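Local atomic coordinates of catalase (Bacillus pumilus, PDB entry 4QOL), a protein that probably breaks down hydrogen peroxide to water and oxygen at a heme iron and can also act on phenolic substrates like a peroxidase. Residues Thr343-His346 and Asn351-Arg354; Glu49-Arg54 and Asn306-Thr311; Ala115-Thr120 and Asn124-Gly129. All coordinates share one frame; numbering follows the deposited sequence.

Contact 1 of 3, residues Thr343-His346 and Asn351-Arg354; sequences TQRH and NYMR. With HEM (protoporphyrin IX containing Fe), chain E.
Q344 and Y352 meet where helix 331-348 ends and the chain doubles back through a short 3-10 turn, 352-354. The CB of Q344 sits almost over the centre of the Y352 ring, 3.9 Å from its centroid and 10° off the normal, a CH-pi contact. M353 CG covers the opposite face nearer the rim, which leaves the ring sandwiched. Y352 reaches this place because its CG lies between the backbone N and the carbonyl carbon, with chi1 at 76°. The next residue, R345, comes at the ring obliquely, its CG 3.9 Å from Y352 CE1.

The Q344 chain bends at chi2 (148°), and the bend turns its amide past the ring toward the heme. Q344 NE2 donates to O1A of a heme propionate at 3.1 Å, and also to the carbonyl of F316. Q344 OE1 looks back toward the phenol. There water 1 donates to Q344 OE1 and lies in the plane of the Y352 ring, 2.6 Å from Y352 OH. Water 2 is on Y352 OH as well, at 2.7 Å, and takes a weak bond from R345 NH2. T343 CG2 packs 3.6 Å from O2A of the same propionate. A phenylalanine in place of Y352 would probably leave both waters without their shared hydroxyl and the Q344 amide oxygen without its water link to the turn.

Both ends of the Q344 amide have partners, which should hold its orientation. A buried chain of polar contacts runs from propionate through amide and water to the phenol, with a weaker last step through water 2 to R345, so the heme edge is tied to the turn after the helix that in this family carries the proximal tyrosine.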
loop_
_atom_site.group_PDB
_atom_site.type_symbol
_atom_site.label_atom_id
_atom_site.label_comp_id
_atom_site.label_asym_id
_atom_site.label_seq_id
_atom_site.Cartn_x
_atom_site.Cartn_y
_atom_site.Cartn_z
ATOM N N THR A 343 -5.846 11.025 -5.942
ATOM C CA THR A 343 -4.932 10.100 -6.610
ATOM C C THR A 343 -3.562 10.158 -5.893
ATOM O O THR A 343 -2.855 9.149 -5.833
ATOM C CB THR A 343 -4.855 10.408 -8.133
ATOM O OG1 THR A 343 -4.276 9.278 -8.799
ATOM C CG2 THR A 343 -3.936 11.563 -8.459
ATOM N N GLN A 344 -3.187 11.349 -5.428
ATOM C CA GLN A 344 -1.895 11.549 -4.786
ATOM C C GLN A 344 -1.731 10.818 -3.442
ATOM O O GLN A 344 -0.681 10.217 -3.169
ATOM C CB GLN A 344 -1.579 13.026 -4.622
ATOM C CG GLN A 344 -1.254 13.650 -5.997
ATOM C CD GLN A 344 -1.641 15.069 -6.164
ATOM O OE1 GLN A 344 -1.975 15.776 -5.162
ATOM N NE2 GLN A 344 -1.564 15.548 -7.377
ATOM N N ARG A 345 -2.818 10.734 -2.701
ATOM C CA ARG A 345 -2.825 9.885 -1.514
ATOM C C ARG A 345 -2.479 8.425 -1.816
ATOM O O ARG A 345 -1.771 7.810 -1.051
ATOM C CB ARG A 345 -4.119 10.093 -0.679
ATOM C CG ARG A 345 -4.290 11.493 -0.145
ATOM C CD ARG A 345 -5.729 11.813 0.270
ATOM N NE ARG A 345 -5.861 13.234 0.508
ATOM C CZ ARG A 345 -6.781 14.045 0.004
ATOM N NH1 ARG A 345 -7.809 13.580 -0.694
ATOM N NH2 ARG A 345 -6.713 15.358 0.282
ATOM N N HIS A 346 -3.042 7.893 -2.879
ATOM C CA HIS A 346 -2.751 6.547 -3.412
ATOM C C HIS A 346 -1.338 6.452 -3.991
ATOM O O HIS A 346 -0.599 5.433 -3.720
ATOM C CB HIS A 346 -3.790 6.167 -4.466
ATOM C CG HIS A 346 -3.368 5.073 -5.427
ATOM N ND1 HIS A 346 -3.299 3.743 -5.075
ATOM C CD2 HIS A 346 -2.986 5.129 -6.714
ATOM C CE1 HIS A 346 -2.925 3.024 -6.113
ATOM N NE2 HIS A 346 -2.723 3.834 -7.124
ATOM N N ASN A 351 0.805 10.964 3.636
ATOM C CA ASN A 351 1.690 12.069 4.007
ATOM C C ASN A 351 2.502 12.623 2.859
ATOM O O ASN A 351 3.584 13.208 3.055
ATOM C CB ASN A 351 2.567 11.682 5.218
ATOM C CG ASN A 351 1.770 11.561 6.458
ATOM O OD1 ASN A 351 0.968 12.439 6.759
ATOM N ND2 ASN A 351 1.898 10.436 7.153
ATOM N N TYR A 352 1.945 12.592 1.643
ATOM C CA TYR A 352 2.691 13.102 0.482
ATOM C C TYR A 352 3.010 14.558 0.534
ATOM O O TYR A 352 4.004 15.014 -0.084
ATOM C CB TYR A 352 1.938 12.762 -0.840
ATOM C CG TYR A 352 0.700 13.725 -1.052
ATOM C CD1 TYR A 352 -0.571 13.496 -0.488
ATOM C CD2 TYR A 352 0.821 14.821 -1.891
ATOM C CE1 TYR A 352 -1.661 14.349 -0.742
ATOM C CE2 TYR A 352 -0.244 15.690 -2.105
ATOM C CZ TYR A 352 -1.479 15.446 -1.542
ATOM O OH TYR A 352 -2.556 16.275 -1.754
ATOM N N MET A 353 2.237 15.325 1.312
ATOM C CA MET A 353 2.544 16.762 1.463
ATOM C C MET A 353 3.802 17.077 2.284
ATOM O O MET A 353 4.255 18.235 2.328
ATOM C CB MET A 353 1.295 17.465 2.031
ATOM C CG MET A 353 0.137 17.622 1.037
ATOM S SD MET A 353 0.574 18.568 -0.444
ATOM C CE MET A 353 0.880 20.174 0.315
ATOM N N ARG A 354 4.370 16.066 2.921
ATOM C CA ARG A 354 5.681 16.164 3.575
ATOM C C ARG A 354 6.889 15.840 2.737
ATOM O O ARG A 354 8.041 16.001 3.168
ATOM C CB ARG A 354 5.664 15.267 4.829
ATOM C CG ARG A 354 4.543 15.578 5.832
ATOM C CD ARG A 354 4.598 17.030 6.301
ATOM N NE ARG A 354 3.717 17.234 7.462
ATOM C CZ ARG A 354 3.743 18.324 8.252
ATOM N NH1 ARG A 354 4.596 19.300 8.049
ATOM N NH2 ARG A 354 2.902 18.419 9.253
HETATM C CHA HEM E . -2.327 15.056 -13.940
HETATM C CHB HEM E . -7.046 14.147 -13.285
HETATM C CHC HEM E . -8.108 17.745 -16.560
HETATM C CHD HEM E . -3.423 18.982 -16.535
HETATM C C1A HEM E . -3.515 14.483 -13.516
HETATM C C2A HEM E . -3.630 13.359 -12.635
HETATM C C3A HEM E . -4.955 13.110 -12.451
HETATM C C4A HEM E . -5.656 14.069 -13.205
HETATM C CMA HEM E . -5.677 12.124 -11.580
HETATM C CAA HEM E . -2.468 12.654 -12.012
HETATM C CBA HEM E . -1.896 13.632 -10.964
HETATM C CGA HEM E . -0.846 13.003 -10.127
HETATM O O1A HEM E . -0.135 13.750 -9.424
HETATM O O2A HEM E . -0.740 11.758 -10.038
HETATM C C1B HEM E . -7.698 15.061 -14.160
HETATM C C2B HEM E . -9.122 15.098 -14.290
HETATM C C3B HEM E . -9.437 16.071 -15.204
HETATM C C4B HEM E . -8.173 16.700 -15.614
HETATM C CMB HEM E . -10.073 14.207 -13.532
HETATM C CAB HEM E . -10.749 16.528 -15.665
HETATM C CBB HEM E . -11.839 16.181 -14.975
HETATM C C1C HEM E . -6.907 18.402 -16.830
HETATM C C2C HEM E . -6.834 19.648 -17.409
HETATM C C3C HEM E . -5.515 19.982 -17.425
HETATM C C4C HEM E . -4.770 18.970 -16.776
HETATM C CMC HEM E . -8.017 20.389 -17.995
HETATM C CAC HEM E . -4.982 21.236 -17.837
HETATM C CBC HEM E . -5.775 22.291 -17.753
HETATM C C1D HEM E . -2.781 17.968 -15.806
HETATM C C2D HEM E . -1.328 17.959 -15.638
HETATM C C3D HEM E . -0.995 16.865 -14.947
HETATM C C4D HEM E . -2.268 16.205 -14.678
HETATM C CMD HEM E . -0.435 19.024 -16.203
HETATM C CAD HEM E . 0.379 16.424 -14.507
HETATM C CBD HEM E . 0.703 17.233 -13.231
HETATM C CGD HEM E . 2.086 16.788 -12.856
HETATM O O1D HEM E . 3.021 17.326 -13.437
HETATM O O2D HEM E . 2.285 15.902 -11.982
HETATM N NA HEM E . -4.792 14.946 -13.848
HETATM N NB HEM E . -7.211 16.026 -14.962
HETATM N NC HEM E . -5.663 18.022 -16.377
HETATM N ND HEM E . -3.320 16.906 -15.218
HETATM FE FE HEM E . -5.189 16.487 -15.100
HETATM O O HOH W 1 -2.196 17.938 -3.702
HETATM O O HOH W 2 -4.057 16.952 0.370
#

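Contact 2 of 3, residues Glu49-Arg54 and Asn306-Thr311; sequences ERIPER and NFFAET. With HEM (protoporphyrin IX containing Fe), chain E.
I51 and R54 lie on an irregular, extended run that passes one side of the short helix starting after N306; the closest CA pair, R54 with T311, is still 11.4 Å apart, so the span is bridged by long side chains, one of them reaching a backbone carbonyl. R54 makes the polar link, the one hydrogen bond between the two segments. Its chain is extended from CG to NE. NE donates to heme O2D at 2.6 Å, and NH2 donates to T311 O at 2.9 Å. The second bond is bent (141°); it lies in the carbonyl plane of T311 but is tilted 27° from the guanidinium plane. R54 CG also packs 3.4 Å from O2A of the other propionate. The apolar part is I51, whose CG1 comes 3.9 Å from F308 CE1. F308 has CG anti to its backbone N (chi1 177°), which carries the ring across to I51 and to the carbonyl of E49. N306 is the N-cap, with OD1 accepting from A309 N at 2.9 Å.

R94 on strand 88-96 and R347 on helix 331-348 also bind the heme, so R54 belongs to an arginine group around the propionates. I51 packs on L348 of that helix, T311 rests on F92 of the strand, and E49 bonds to H148 of a neighbouring subunit.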
loop_
_atom_site.group_PDB
_atom_site.type_symbol
_atom_site.label_atom_id
_atom_site.label_comp_id
_atom_site.label_asym_id
_atom_site.label_seq_id
_atom_site.Cartn_x
_atom_site.Cartn_y
_atom_site.Cartn_z
ATOM N N GLU A 49 11.648 -0.147 -5.263
ATOM C CA GLU A 49 11.942 1.181 -5.769
ATOM C C GLU A 49 10.798 1.862 -6.448
ATOM O O GLU A 49 10.626 3.070 -6.284
ATOM C CB GLU A 49 13.085 1.190 -6.747
ATOM C CG GLU A 49 14.408 0.970 -6.082
ATOM C CD GLU A 49 15.593 1.022 -7.011
ATOM O OE1 GLU A 49 16.706 0.602 -6.535
ATOM O OE2 GLU A 49 15.504 1.487 -8.187
ATOM N N ARG A 50 9.923 1.094 -7.121
ATOM C CA ARG A 50 8.905 1.708 -7.965
ATOM C C ARG A 50 7.619 1.991 -7.217
ATOM O O ARG A 50 7.167 1.215 -6.382
ATOM C CB ARG A 50 8.600 0.733 -9.182
ATOM C CG ARG A 50 9.774 0.454 -10.066
ATOM C CD ARG A 50 10.382 1.645 -10.784
ATOM N NE ARG A 50 11.573 1.116 -11.417
ATOM C CZ ARG A 50 12.818 1.277 -10.998
ATOM N NH1 ARG A 50 13.171 2.027 -9.924
ATOM N NH2 ARG A 50 13.738 0.518 -11.591
ATOM N N ILE A 51 6.987 3.094 -7.602
ATOM C CA ILE A 51 5.655 3.439 -7.148
ATOM C C ILE A 51 4.752 3.635 -8.393
ATOM O O ILE A 51 5.281 3.747 -9.516
ATOM C CB ILE A 51 5.707 4.758 -6.309
ATOM C CG1 ILE A 51 6.166 5.979 -7.144
ATOM C CG2 ILE A 51 6.580 4.529 -5.081
ATOM C CD1 ILE A 51 6.006 7.325 -6.399
ATOM N N PRO A 52 3.451 3.714 -8.192
ATOM C CA PRO A 52 2.602 3.832 -9.418
ATOM C C PRO A 52 2.915 5.104 -10.161
ATOM O O PRO A 52 3.190 6.101 -9.547
ATOM C CB PRO A 52 1.159 3.822 -8.898
ATOM C CG PRO A 52 1.265 3.227 -7.501
ATOM C CD PRO A 52 2.640 3.626 -6.987
ATOM N N GLU A 53 2.922 5.033 -11.475
ATOM C CA GLU A 53 3.016 6.249 -12.271
ATOM C C GLU A 53 1.708 7.022 -12.183
ATOM O O GLU A 53 0.651 6.477 -11.837
ATOM C CB GLU A 53 3.402 5.958 -13.752
ATOM C CG GLU A 53 2.281 5.448 -14.597
ATOM C CD GLU A 53 2.693 5.110 -16.019
ATOM O OE1 GLU A 53 3.935 4.869 -16.330
ATOM O OE2 GLU A 53 1.743 4.932 -16.886
ATOM N N ARG A 54 1.783 8.294 -12.580
ATOM C CA ARG A 54 0.557 9.083 -12.673
ATOM C C ARG A 54 -0.454 8.480 -13.641
ATOM O O ARG A 54 -0.082 7.995 -14.665
ATOM C CB ARG A 54 0.862 10.507 -13.194
ATOM C CG ARG A 54 1.748 11.322 -12.244
ATOM C CD ARG A 54 2.342 12.516 -13.001
ATOM N NE ARG A 54 3.012 13.404 -12.052
ATOM C CZ ARG A 54 4.205 13.167 -11.479
ATOM N NH1 ARG A 54 4.853 12.058 -11.708
ATOM N NH2 ARG A 54 4.741 14.080 -10.581
ATOM N N ASN A 306 17.397 15.109 -7.824
ATOM C CA ASN A 306 17.064 13.673 -7.986
ATOM C C ASN A 306 15.686 13.586 -8.658
ATOM O O ASN A 306 14.704 14.175 -8.202
ATOM C CB ASN A 306 17.045 12.946 -6.655
ATOM C CG ASN A 306 16.714 11.476 -6.807
ATOM O OD1 ASN A 306 15.551 11.054 -6.688
ATOM N ND2 ASN A 306 17.758 10.658 -6.996
ATOM N N PHE A 307 15.642 12.922 -9.786
ATOM C CA PHE A 307 14.419 12.950 -10.597
ATOM C C PHE A 307 13.263 12.292 -9.846
ATOM O O PHE A 307 12.124 12.798 -9.819
ATOM C CB PHE A 307 14.681 12.251 -11.939
ATOM C CG PHE A 307 13.508 12.290 -12.892
ATOM C CD1 PHE A 307 12.542 11.334 -12.844
ATOM C CD2 PHE A 307 13.389 13.316 -13.791
ATOM C CE1 PHE A 307 11.451 11.396 -13.683
ATOM C CE2 PHE A 307 12.379 13.334 -14.720
ATOM C CZ PHE A 307 11.391 12.393 -14.658
ATOM N N PHE A 308 13.501 11.113 -9.291
ATOM C CA PHE A 308 12.402 10.430 -8.575
ATOM C C PHE A 308 11.855 11.303 -7.420
ATOM O O PHE A 308 10.637 11.457 -7.257
ATOM C CB PHE A 308 12.862 9.072 -8.058
ATOM C CG PHE A 308 11.837 8.337 -7.257
ATOM C CD1 PHE A 308 10.925 7.510 -7.864
ATOM C CD2 PHE A 308 11.727 8.548 -5.890
ATOM C CE1 PHE A 308 9.940 6.878 -7.091
ATOM C CE2 PHE A 308 10.765 7.873 -5.112
ATOM C CZ PHE A 308 9.868 7.063 -5.698
ATOM N N ALA A 309 12.753 11.750 -6.558
ATOM C CA ALA A 309 12.354 12.316 -5.323
ATOM C C ALA A 309 11.594 13.626 -5.543
ATOM O O ALA A 309 10.737 13.992 -4.735
ATOM C CB ALA A 309 13.560 12.541 -4.371
ATOM N N GLU A 310 11.974 14.355 -6.595
ATOM C CA GLU A 310 11.457 15.705 -6.866
ATOM C C GLU A 310 10.478 15.715 -8.019
ATOM O O GLU A 310 9.357 16.130 -7.840
ATOM C CB GLU A 310 12.638 16.650 -7.126
ATOM C CG GLU A 310 13.513 16.815 -5.885
ATOM C CD GLU A 310 14.800 17.504 -6.167
ATOM O OE1 GLU A 310 14.722 18.690 -6.484
ATOM O OE2 GLU A 310 15.880 16.843 -6.106
ATOM N N THR A 311 10.838 15.190 -9.171
ATOM C CA THR A 311 9.913 15.229 -10.312
ATOM C C THR A 311 8.843 14.121 -10.233
ATOM O O THR A 311 7.643 14.411 -10.344
ATOM C CB THR A 311 10.660 15.220 -11.644
ATOM O OG1 THR A 311 11.582 16.318 -11.672
ATOM C CG2 THR A 311 9.746 15.292 -12.812
HETATM C CHA HEM E . -2.327 15.056 -13.940
HETATM C CHB HEM E . -7.046 14.147 -13.285
HETATM C CHC HEM E . -8.108 17.745 -16.560
HETATM C CHD HEM E . -3.423 18.982 -16.535
HETATM C C1A HEM E . -3.515 14.483 -13.516
HETATM C C2A HEM E . -3.630 13.359 -12.635
HETATM C C3A HEM E . -4.955 13.110 -12.451
HETATM C C4A HEM E . -5.656 14.069 -13.205
HETATM C CMA HEM E . -5.677 12.124 -11.580
HETATM C CAA HEM E . -2.468 12.654 -12.012
HETATM C CBA HEM E . -1.896 13.632 -10.964
HETATM C CGA HEM E . -0.846 13.003 -10.127
HETATM O O1A HEM E . -0.135 13.750 -9.424
HETATM O O2A HEM E . -0.740 11.758 -10.038
HETATM C C1B HEM E . -7.698 15.061 -14.160
HETATM C C2B HEM E . -9.122 15.098 -14.290
HETATM C C3B HEM E . -9.437 16.071 -15.204
HETATM C C4B HEM E . -8.173 16.700 -15.614
HETATM C CMB HEM E . -10.073 14.207 -13.532
HETATM C CAB HEM E . -10.749 16.528 -15.665
HETATM C CBB HEM E . -11.839 16.181 -14.975
HETATM C C1C HEM E . -6.907 18.402 -16.830
HETATM C C2C HEM E . -6.834 19.648 -17.409
HETATM C C3C HEM E . -5.515 19.982 -17.425
HETATM C C4C HEM E . -4.770 18.970 -16.776
HETATM C CMC HEM E . -8.017 20.389 -17.995
HETATM C CAC HEM E . -4.982 21.236 -17.837
HETATM C CBC HEM E . -5.775 22.291 -17.753
HETATM C C1D HEM E . -2.781 17.968 -15.806
HETATM C C2D HEM E . -1.328 17.959 -15.638
HETATM C C3D HEM E . -0.995 16.865 -14.947
HETATM C C4D HEM E . -2.268 16.205 -14.678
HETATM C CMD HEM E . -0.435 19.024 -16.203
HETATM C CAD HEM E . 0.379 16.424 -14.507
HETATM C CBD HEM E . 0.703 17.233 -13.231
HETATM C CGD HEM E . 2.086 16.788 -12.856
HETATM O O1D HEM E . 3.021 17.326 -13.437
HETATM O O2D HEM E . 2.285 15.902 -11.982
HETATM N NA HEM E . -4.792 14.946 -13.848
HETATM N NB HEM E . -7.211 16.026 -14.962
HETATM N NC HEM E . -5.663 18.022 -16.377
HETATM N ND HEM E . -3.320 16.906 -15.218
HETATM FE FE HEM E . -5.189 16.487 -15.100
#

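Contact 3 of 3, residues Ala115-Thr120 and Asn124-Gly129; sequences AVKFYT and NYDLVG. With HEM (protoporphyrin IX containing Fe), chain E.
V116 and L127, then F118 and Y125, are the hydrogen-bonded pairs of an antiparallel beta hairpin, its strands crossing at 164° with axes 4.6 Å apart. Each pair exchanges two N-H...O bonds. The straightest is V116 N to L127 O, at 3.0 Å and 172°.

The tight side carries V116, F118, Y125 and L127. F118 and Y125 run side by side, their ring planes 22° apart but slid so far that the centroids are 5.5 Å apart and overlap is slight. The touch is F118 CD1 on Y125 CD2 at 3.5 Å. Y125 O meets the F118 ring in its plane. One face of that ring bears V116 CG1. F81 meets both rings, and W218 packs on V116, F118 and L127.

The other face is looser and polar, although still buried. The K117 chain runs out anti to its backbone N, then bends at chi3 and chi4 so that NZ swings back to D126. NZ donates to D126 OD1 at 2.8 Å on the syn side of the carboxylate, and more weakly to OD2, a salt bridge. Water 3 accepts from both K117 NZ and N124 ND2. Water 4, near the hairpin turn, gives its hydrogens to T120 O and N124 OD1. Outside the hairpin, A315 O takes a bond from K117 NZ, and D126 OD2 takes one from T317 N.

At the heme end A115 and V128 lie opposite each other, and V128 CG1 packs 3.8 Å from heme C2D. Strand 123-130 leads toward the distal side of the heme, as in other heme catalases. The buried lysine charge is probably offset by the aspartate, with A315 O and water 3 taking its remaining N-H groups, and the pair ties the hairpin to the loop around A315 and T317.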
loop_
_atom_site.group_PDB
_atom_site.type_symbol
_atom_site.label_atom_id
_atom_site.label_comp_id
_atom_site.label_asym_id
_atom_site.label_seq_id
_atom_site.Cartn_x
_atom_site.Cartn_y
_atom_site.Cartn_z
ATOM N N ALA A 115 2.448 22.470 -15.434
ATOM C CA ALA A 115 2.022 22.536 -14.012
ATOM C C ALA A 115 3.001 23.363 -13.200
ATOM O O ALA A 115 4.177 23.047 -13.179
ATOM C CB ALA A 115 1.929 21.121 -13.421
ATOM N N VAL A 116 2.534 24.446 -12.588
ATOM C CA VAL A 116 3.363 25.342 -11.848
ATOM C C VAL A 116 2.943 25.438 -10.380
ATOM O O VAL A 116 1.777 25.721 -10.070
ATOM C CB VAL A 116 3.288 26.765 -12.470
ATOM C CG1 VAL A 116 4.231 27.730 -11.725
ATOM C CG2 VAL A 116 3.622 26.709 -13.969
ATOM N N LYS A 117 3.902 25.185 -9.504
ATOM C CA LYS A 117 3.695 25.278 -8.053
ATOM C C LYS A 117 4.452 26.543 -7.592
ATOM O O LYS A 117 5.667 26.606 -7.761
ATOM C CB LYS A 117 4.269 24.026 -7.379
ATOM C CG LYS A 117 4.259 23.992 -5.852
ATOM C CD LYS A 117 4.820 22.698 -5.249
ATOM C CE LYS A 117 4.058 21.462 -5.660
ATOM N NZ LYS A 117 2.584 21.459 -5.370
ATOM N N PHE A 118 3.697 27.530 -7.120
ATOM C CA PHE A 118 4.225 28.756 -6.549
ATOM C C PHE A 118 4.300 28.601 -5.005
ATOM O O PHE A 118 3.279 28.384 -4.329
ATOM C CB PHE A 118 3.290 29.908 -6.853
ATOM C CG PHE A 118 3.059 30.212 -8.310
ATOM C CD1 PHE A 118 2.084 29.614 -9.027
ATOM C CD2 PHE A 118 3.776 31.250 -8.918
ATOM C CE1 PHE A 118 1.788 29.978 -10.315
ATOM C CE2 PHE A 118 3.544 31.558 -10.261
ATOM C CZ PHE A 118 2.542 30.943 -10.960
ATOM N N TYR A 119 5.502 28.762 -4.447
ATOM C CA TYR A 119 5.732 28.620 -3.015
ATOM C C TYR A 119 5.492 29.948 -2.277
ATOM O O TYR A 119 6.426 30.654 -1.896
ATOM C CB TYR A 119 7.105 28.064 -2.757
ATOM C CG TYR A 119 7.387 26.686 -3.314
ATOM C CD1 TYR A 119 7.039 25.520 -2.595
ATOM C CD2 TYR A 119 8.082 26.548 -4.483
ATOM C CE1 TYR A 119 7.332 24.251 -3.104
ATOM C CE2 TYR A 119 8.387 25.296 -4.969
ATOM C CZ TYR A 119 8.020 24.167 -4.269
ATOM O OH TYR A 119 8.394 22.902 -4.773
ATOM N N THR A 120 4.221 30.307 -2.104
ATOM C CA THR A 120 3.898 31.672 -1.655
ATOM C C THR A 120 3.975 31.796 -0.133
ATOM O O THR A 120 3.941 30.793 0.591
ATOM C CB THR A 120 2.511 32.225 -2.152
ATOM O OG1 THR A 120 1.461 31.980 -1.217
ATOM C CG2 THR A 120 2.142 31.607 -3.539
ATOM N N ASN A 124 1.113 27.216 -0.682
ATOM C CA ASN A 124 1.397 26.830 -2.013
ATOM C C ASN A 124 0.188 27.073 -2.897
ATOM O O ASN A 124 -0.913 26.631 -2.600
ATOM C CB ASN A 124 1.899 25.351 -2.067
ATOM C CG ASN A 124 3.328 25.212 -1.612
ATOM O OD1 ASN A 124 3.991 26.158 -1.280
ATOM N ND2 ASN A 124 3.836 23.960 -1.624
ATOM N N TYR A 125 0.431 27.726 -4.027
ATOM C CA TYR A 125 -0.544 27.864 -5.111
ATOM C C TYR A 125 -0.151 27.055 -6.341
ATOM O O TYR A 125 0.901 27.283 -6.940
ATOM C CB TYR A 125 -0.648 29.334 -5.524
ATOM C CG TYR A 125 -1.524 29.605 -6.707
ATOM C CD1 TYR A 125 -2.805 29.147 -6.757
ATOM C CD2 TYR A 125 -1.072 30.368 -7.801
ATOM C CE1 TYR A 125 -3.644 29.401 -7.833
ATOM C CE2 TYR A 125 -1.903 30.677 -8.847
ATOM C CZ TYR A 125 -3.170 30.145 -8.895
ATOM O OH TYR A 125 -4.002 30.387 -9.983
ATOM N N ASP A 126 -1.008 26.130 -6.752
ATOM C CA ASP A 126 -0.741 25.294 -7.933
ATOM C C ASP A 126 -1.615 25.738 -9.079
ATOM O O ASP A 126 -2.830 25.779 -8.954
ATOM C CB ASP A 126 -1.046 23.785 -7.686
ATOM C CG ASP A 126 -0.044 23.042 -6.761
ATOM O OD1 ASP A 126 1.138 23.489 -6.637
ATOM O OD2 ASP A 126 -0.485 22.061 -6.145
ATOM N N LEU A 127 -1.008 26.113 -10.191
ATOM C CA LEU A 127 -1.743 26.399 -11.439
ATOM C C LEU A 127 -1.413 25.264 -12.395
ATOM O O LEU A 127 -0.336 25.221 -12.979
ATOM C CB LEU A 127 -1.376 27.739 -12.055
ATOM C CG LEU A 127 -2.077 28.141 -13.375
ATOM C CD1 LEU A 127 -3.593 28.190 -13.190
ATOM C CD2 LEU A 127 -1.571 29.488 -13.819
ATOM N N VAL A 128 -2.350 24.344 -12.471
ATOM C CA VAL A 128 -2.133 23.051 -13.142
ATOM C C VAL A 128 -2.690 23.193 -14.561
ATOM O O VAL A 128 -3.857 22.850 -14.858
ATOM C CB VAL A 128 -2.745 21.839 -12.361
ATOM C CG1 VAL A 128 -2.341 20.527 -13.045
ATOM C CG2 VAL A 128 -2.344 21.884 -10.887
ATOM N N GLY A 129 -1.857 23.696 -15.465
ATOM C CA GLY A 129 -2.296 24.007 -16.809
ATOM C C GLY A 129 -1.938 22.964 -17.853
ATOM O O GLY A 129 -1.256 21.962 -17.595
HETATM C CHA HEM E . -2.327 15.056 -13.940
HETATM C CHB HEM E . -7.046 14.147 -13.285
HETATM C CHC HEM E . -8.108 17.745 -16.560
HETATM C CHD HEM E . -3.423 18.982 -16.535
HETATM C C1A HEM E . -3.515 14.483 -13.516
HETATM C C2A HEM E . -3.630 13.359 -12.635
HETATM C C3A HEM E . -4.955 13.110 -12.451
HETATM C C4A HEM E . -5.656 14.069 -13.205
HETATM C CMA HEM E . -5.677 12.124 -11.580
HETATM C CAA HEM E . -2.468 12.654 -12.012
HETATM C CBA HEM E . -1.896 13.632 -10.964
HETATM C CGA HEM E . -0.846 13.003 -10.127
HETATM O O1A HEM E . -0.135 13.750 -9.424
HETATM O O2A HEM E . -0.740 11.758 -10.038
HETATM C C1B HEM E . -7.698 15.061 -14.160
HETATM C C2B HEM E . -9.122 15.098 -14.290
HETATM C C3B HEM E . -9.437 16.071 -15.204
HETATM C C4B HEM E . -8.173 16.700 -15.614
HETATM C CMB HEM E . -10.073 14.207 -13.532
HETATM C CAB HEM E . -10.749 16.528 -15.665
HETATM C CBB HEM E . -11.839 16.181 -14.975
HETATM C C1C HEM E . -6.907 18.402 -16.830
HETATM C C2C HEM E . -6.834 19.648 -17.409
HETATM C C3C HEM E . -5.515 19.982 -17.425
HETATM C C4C HEM E . -4.770 18.970 -16.776
HETATM C CMC HEM E . -8.017 20.389 -17.995
HETATM C CAC HEM E . -4.982 21.236 -17.837
HETATM C CBC HEM E . -5.775 22.291 -17.753
HETATM C C1D HEM E . -2.781 17.968 -15.806
HETATM C C2D HEM E . -1.328 17.959 -15.638
HETATM C C3D HEM E . -0.995 16.865 -14.947
HETATM C C4D HEM E . -2.268 16.205 -14.678
HETATM C CMD HEM E . -0.435 19.024 -16.203
HETATM C CAD HEM E . 0.379 16.424 -14.507
HETATM C CBD HEM E . 0.703 17.233 -13.231
HETATM C CGD HEM E . 2.086 16.788 -12.856
HETATM O O1D HEM E . 3.021 17.326 -13.437
HETATM O O2D HEM E . 2.285 15.902 -11.982
HETATM N NA HEM E . -4.792 14.946 -13.848
HETATM N NB HEM E . -7.211 16.026 -14.962
HETATM N NC HEM E . -5.663 18.022 -16.377
HETATM N ND HEM E . -3.320 16.906 -15.218
HETATM FE FE HEM E . -5.189 16.487 -15.100
HETATM O O HOH W 3 2.355 21.657 -2.660
HETATM O O HOH W 4 4.233 28.126 0.635
#

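Overall arrangement
All three contacts are buried and reach the heme. Contact 3, in the antiparallel sheet, lies deepest, its centre about 11 Å from the centre of the chain. The centres of contacts 1 and 2 are about 17 Å from that point, beside other subunits. They touch through H346 and P52; helix 331-348 supplies a segment of contact 1 and packs against contact 2. Contact 1 meets one propionate with an amide, contact 2 the other with an arginine; contact 3 meets the heme by van der Waals contact. Contact 3 adds side-chain contacts to backbone bonds; the other two rest mainly on side chains. A315 touches Q344 and Y352 and accepts from K117, between contacts 1 and 3.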